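Local structure of dual oxidase maturation factor 1 (Homo sapiens, 7D3F) at residues 129-133 and 134-138; 143-147 and 148-152. The protein may be required for the maturation of the dual oxidase DUOX1 and for its transport from the endoplasmic reticulum to the plasma membrane. One frame throughout, in Å; residues are numbered along the deposited sequence.

Contact 1: 129-133 and 134-138; sequences EFTWR and LGENY. With NAG (2-acetamido-2-deoxy-beta-D-glucopyranose), chain E.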
# COMPACT_ATOMS: atom_id res chain seq x y z
N GLU B 129 -24.44 -1.13 4.86
CA GLU B 129 -23.44 -0.26 5.45
C GLU B 129 -23.29 1.00 4.62
O GLU B 129 -23.25 0.94 3.38
CB GLU B 129 -22.09 -0.97 5.56
CG GLU B 129 -20.98 -0.12 6.15
CD GLU B 129 -19.69 -0.89 6.35
OE1 GLU B 129 -19.10 -0.80 7.44
OE2 GLU B 129 -19.28 -1.60 5.40
N PHE B 130 -23.21 2.14 5.30
CA PHE B 130 -22.97 3.43 4.66
C PHE B 130 -21.85 4.11 5.44
O PHE B 130 -22.03 4.48 6.60
CB PHE B 130 -24.23 4.29 4.65
CG PHE B 130 -25.37 3.68 3.88
CD1 PHE B 130 -26.26 2.81 4.50
CD2 PHE B 130 -25.55 3.97 2.54
CE1 PHE B 130 -27.30 2.25 3.80
CE2 PHE B 130 -26.59 3.41 1.83
CZ PHE B 130 -27.47 2.54 2.46
N THR B 131 -20.69 4.25 4.80
CA THR B 131 -19.48 4.71 5.48
C THR B 131 -19.23 6.18 5.18
O THR B 131 -19.35 6.63 4.04
CB THR B 131 -18.27 3.88 5.05
OG1 THR B 131 -18.14 3.93 3.62
CG2 THR B 131 -18.42 2.44 5.49
N TRP B 132 -18.87 6.93 6.23
CA TRP B 132 -18.45 8.32 6.11
C TRP B 132 -16.97 8.50 6.44
O TRP B 132 -16.56 9.60 6.82
CB TRP B 132 -19.31 9.22 7.00
CG TRP B 132 -19.42 8.74 8.41
CD1 TRP B 132 -18.41 8.63 9.32
CD2 TRP B 132 -20.61 8.32 9.08
NE1 TRP B 132 -18.90 8.16 10.51
CE2 TRP B 132 -20.24 7.96 10.39
CE3 TRP B 132 -21.95 8.20 8.69
CZ2 TRP B 132 -21.17 7.50 11.32
CZ3 TRP B 132 -22.86 7.74 9.62
CH2 TRP B 132 -22.47 7.39 10.92
N ARG B 133 -16.18 7.44 6.31
CA ARG B 133 -14.76 7.53 6.61
C ARG B 133 -14.08 8.50 5.65
O ARG B 133 -14.54 8.74 4.54
CB ARG B 133 -14.10 6.15 6.51
CG ARG B 133 -14.20 5.33 7.78
CD ARG B 133 -13.51 3.98 7.64
NE ARG B 133 -14.27 3.06 6.79
CZ ARG B 133 -14.00 2.84 5.50
NH1 ARG B 133 -12.99 3.46 4.91
NH2 ARG B 133 -14.74 1.98 4.81
N LEU B 134 -12.97 9.08 6.12
CA LEU B 134 -12.22 10.03 5.31
C LEU B 134 -11.79 9.38 4.00
O LEU B 134 -11.26 8.26 3.99
CB LEU B 134 -11.00 10.53 6.08
CG LEU B 134 -11.25 11.22 7.42
CD1 LEU B 134 -9.95 11.78 7.98
CD2 LEU B 134 -12.30 12.31 7.29
N GLY B 135 -12.02 10.09 2.89
CA GLY B 135 -11.80 9.55 1.57
C GLY B 135 -12.99 8.83 0.97
O GLY B 135 -12.96 8.50 -0.22
N GLU B 136 -14.04 8.59 1.76
CA GLU B 136 -15.26 7.95 1.29
C GLU B 136 -16.37 8.99 1.22
O GLU B 136 -16.54 9.78 2.16
CB GLU B 136 -15.66 6.79 2.21
CG GLU B 136 -14.51 5.89 2.62
CD GLU B 136 -13.90 5.15 1.45
OE1 GLU B 136 -14.62 4.36 0.80
OE2 GLU B 136 -12.70 5.36 1.17
N ASN B 137 -17.11 8.99 0.12
CA ASN B 137 -18.18 9.96 -0.10
C ASN B 137 -19.50 9.32 0.31
O ASN B 137 -19.97 8.38 -0.35
CB ASN B 137 -18.21 10.41 -1.56
CG ASN B 137 -18.89 11.76 -1.74
OD1 ASN B 137 -20.08 11.83 -2.03
ND2 ASN B 137 -18.13 12.83 -1.57
N TYR B 138 -20.10 9.83 1.39
CA TYR B 138 -21.37 9.28 1.86
C TYR B 138 -22.48 9.52 0.84
O TYR B 138 -23.35 8.66 0.64
CB TYR B 138 -21.74 9.88 3.21
CG TYR B 138 -22.90 9.17 3.89
CD1 TYR B 138 -22.67 8.19 4.85
CD2 TYR B 138 -24.22 9.48 3.57
CE1 TYR B 138 -23.72 7.55 5.47
CE2 TYR B 138 -25.27 8.83 4.18
CZ TYR B 138 -25.02 7.87 5.13
OH TYR B 138 -26.07 7.22 5.74
C1 NAG E . -22.38 -3.68 8.11
C2 NAG E . -21.90 -4.99 8.74
C3 NAG E . -20.83 -5.64 7.87
C4 NAG E . -21.31 -5.79 6.44
C5 NAG E . -21.80 -4.45 5.91
C6 NAG E . -22.41 -4.52 4.53
C7 NAG E . -21.87 -5.38 11.17
C8 NAG E . -21.22 -5.01 12.47
N2 NAG E . -21.39 -4.76 10.09
O3 NAG E . -20.49 -6.92 8.41
O4 NAG E . -20.24 -6.27 5.62
O5 NAG E . -22.82 -3.93 6.78
O6 NAG E . -23.56 -5.35 4.50
O7 NAG E . -22.78 -6.19 11.10

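Contact 2: 143-147 and 148-152; sequences AKALE and KGLPD. With MAN (alpha-D-mannopyranose), chain C.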
# COMPACT_ATOMS: atom_id res chain seq x y z
N ALA B 143 -26.38 7.54 -3.15
CA ALA B 143 -26.86 7.52 -4.53
C ALA B 143 -26.77 6.12 -5.13
O ALA B 143 -27.68 5.69 -5.85
CB ALA B 143 -26.07 8.52 -5.38
N LYS B 144 -25.68 5.41 -4.84
CA LYS B 144 -25.56 4.03 -5.33
C LYS B 144 -26.61 3.13 -4.69
O LYS B 144 -27.13 2.22 -5.35
CB LYS B 144 -24.15 3.51 -5.05
CG LYS B 144 -23.09 4.08 -5.98
CD LYS B 144 -21.70 3.56 -5.66
CE LYS B 144 -21.23 4.06 -4.30
NZ LYS B 144 -19.79 3.76 -4.07
N ALA B 145 -26.93 3.36 -3.42
CA ALA B 145 -28.00 2.61 -2.78
C ALA B 145 -29.35 2.90 -3.43
O ALA B 145 -30.16 1.99 -3.62
CB ALA B 145 -28.05 2.92 -1.28
N LEU B 146 -29.60 4.17 -3.75
CA LEU B 146 -30.84 4.53 -4.44
C LEU B 146 -30.93 3.86 -5.80
O LEU B 146 -31.99 3.35 -6.19
CB LEU B 146 -30.94 6.05 -4.59
CG LEU B 146 -31.64 6.82 -3.47
CD1 LEU B 146 -31.53 8.32 -3.73
CD2 LEU B 146 -33.09 6.41 -3.36
N GLU B 147 -29.82 3.84 -6.55
CA GLU B 147 -29.82 3.18 -7.85
C GLU B 147 -29.96 1.67 -7.71
O GLU B 147 -30.52 1.02 -8.60
CB GLU B 147 -28.55 3.54 -8.62
CG GLU B 147 -28.61 4.91 -9.27
CD GLU B 147 -27.41 5.78 -8.92
OE1 GLU B 147 -26.39 5.22 -8.46
OE2 GLU B 147 -27.49 7.01 -9.10
N LYS B 148 -29.45 1.09 -6.62
CA LYS B 148 -29.58 -0.34 -6.41
C LYS B 148 -31.02 -0.74 -6.10
O LYS B 148 -31.45 -1.84 -6.45
CB LYS B 148 -28.64 -0.80 -5.29
CG LYS B 148 -28.37 -2.30 -5.28
CD LYS B 148 -27.16 -2.64 -4.42
CE LYS B 148 -27.57 -3.02 -3.00
NZ LYS B 148 -28.29 -4.32 -2.96
N GLY B 149 -31.77 0.14 -5.44
CA GLY B 149 -33.17 -0.11 -5.16
C GLY B 149 -33.42 -0.70 -3.79
O GLY B 149 -34.29 -1.56 -3.63
N LEU B 150 -32.67 -0.23 -2.79
CA LEU B 150 -32.80 -0.77 -1.44
C LEU B 150 -34.19 -0.49 -0.88
O LEU B 150 -34.88 0.44 -1.32
CB LEU B 150 -31.73 -0.16 -0.53
CG LEU B 150 -30.31 -0.69 -0.76
CD1 LEU B 150 -29.35 -0.14 0.29
CD2 LEU B 150 -30.30 -2.21 -0.74
N PRO B 151 -34.64 -1.30 0.08
CA PRO B 151 -35.99 -1.11 0.63
C PRO B 151 -36.15 0.25 1.29
O PRO B 151 -35.18 0.91 1.68
CB PRO B 151 -36.12 -2.24 1.66
CG PRO B 151 -34.72 -2.69 1.93
CD PRO B 151 -33.98 -2.49 0.65
N ASP B 152 -37.41 0.68 1.39
CA ASP B 152 -37.71 2.04 1.83
C ASP B 152 -37.16 2.37 3.22
O ASP B 152 -36.60 3.47 3.38
CB ASP B 152 -39.22 2.29 1.76
CG ASP B 152 -39.78 2.08 0.37
OD1 ASP B 152 -40.67 1.22 0.21
OD2 ASP B 152 -39.32 2.77 -0.57
C1 MAN C . -27.12 -9.60 1.01
C2 MAN C . -28.20 -9.25 -0.01
C3 MAN C . -27.87 -7.89 -0.61
C4 MAN C . -27.77 -6.84 0.50
C5 MAN C . -26.73 -7.27 1.54
C6 MAN C . -26.69 -6.37 2.75
O2 MAN C . -29.45 -9.07 0.64
O3 MAN C . -28.84 -7.48 -1.57
O4 MAN C . -27.39 -5.59 -0.04
O5 MAN C . -27.03 -8.61 2.02
O6 MAN C . -27.90 -6.55 3.48

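Contact 1: 129-133 and 134-138
Y138 folds back beside F130 and W132, across a type II beta turn from R133 to E136 that leads out of strand 122-131 toward helix 138-148. The turn is closed by backbone: E136 N donates to R133 O at 2.8 Å with an N-H...O angle of 152°. G135, second of its two central residues, has positive phi, where a CB would run into the preceding carbonyl oxygen.

The apolar part belongs to the tyrosine. With CG anti to the backbone N (chi1 -169°), the Y138 ring reaches back along the strand and sets CE1 3.4 Å from F130 CB. The same CE1 meets the indole of W132 at its edge, near the ring plane, 3.7 Å from CE3; the two aromatic side chains run side by side, with no face-to-face stack.

The polar ends find partners beyond the two segments. Y138 OH is hydrogen-bonded to the carbonyl oxygen of A158 and W132 NE1 to that of L105, so both buried polar groups are satisfied. N137 is the N-cap of the coming helix, its OD1 accepting from E140 N, while T131 OG1 is hydrogen-bonded to E141 OE1.

On the exposed side, R133 and E136 lie alongside each other with guanidinium and carboxylate planes 28° apart. Their opposite charges probably attract, but at 4.2 Å between R133 NH1 and E136 OE2 they form no salt bridge.

Contact 2: 143-147 and 148-152
A145 and L150 meet across a Schellman-like end of helix 138-148 at G149, whose positive phi turns the chain off the helix axis. L150 swings CG beside its own backbone N (chi1 -74°) and carries on extended, which brings CD1 to 3.7 Å from A145 CB, the apolar contact expected between these two positions of the motif. L155 of the next helix touches both side chains.

In the backbone, A145 O accepts from G149 N at 3.1 Å; the bond from L150 N to A145 O that closes the motif is weak, at 3.5 Å. One residue earlier, K148 N makes the ordinary helical bond to K144 O, at 2.9 Å.

K148 starts out with CG anti to the backbone N and then bends at chi3 (94°) and again at chi4. The kinked chain carries NZ to the attached glycan, where it makes a weak hydrogen bond to O4 of the mannose at 3.3 Å. E128 and N127 hold the same mannose. The last lysine of the helix is thus a junction: its ammonium group bonds to a polar side chain of another protein's chain and more weakly to the sugar, while the apolar side of the cap is buried.

From the N terminus, the chain runs along strand 122-131 of the antiparallel sheet, turns through contact 1, follows helix 138-148 and leaves it through contact 2 for helix 152-160. The two are in series: 129-138 closes its turn before 143-152 opens, so neither nests in nor crosses the other. Their centres lie 16 Å apart, yet they touch through F130, whose ring reaches to the end of the helix, with CE2 3.5 Å from A145 CB and CZ 3.9 Å from L150 CD1. V154 and A158 also pack on this ring. Strand end, helix and the following helix are thereby tied together in the region predicted to be extracellular.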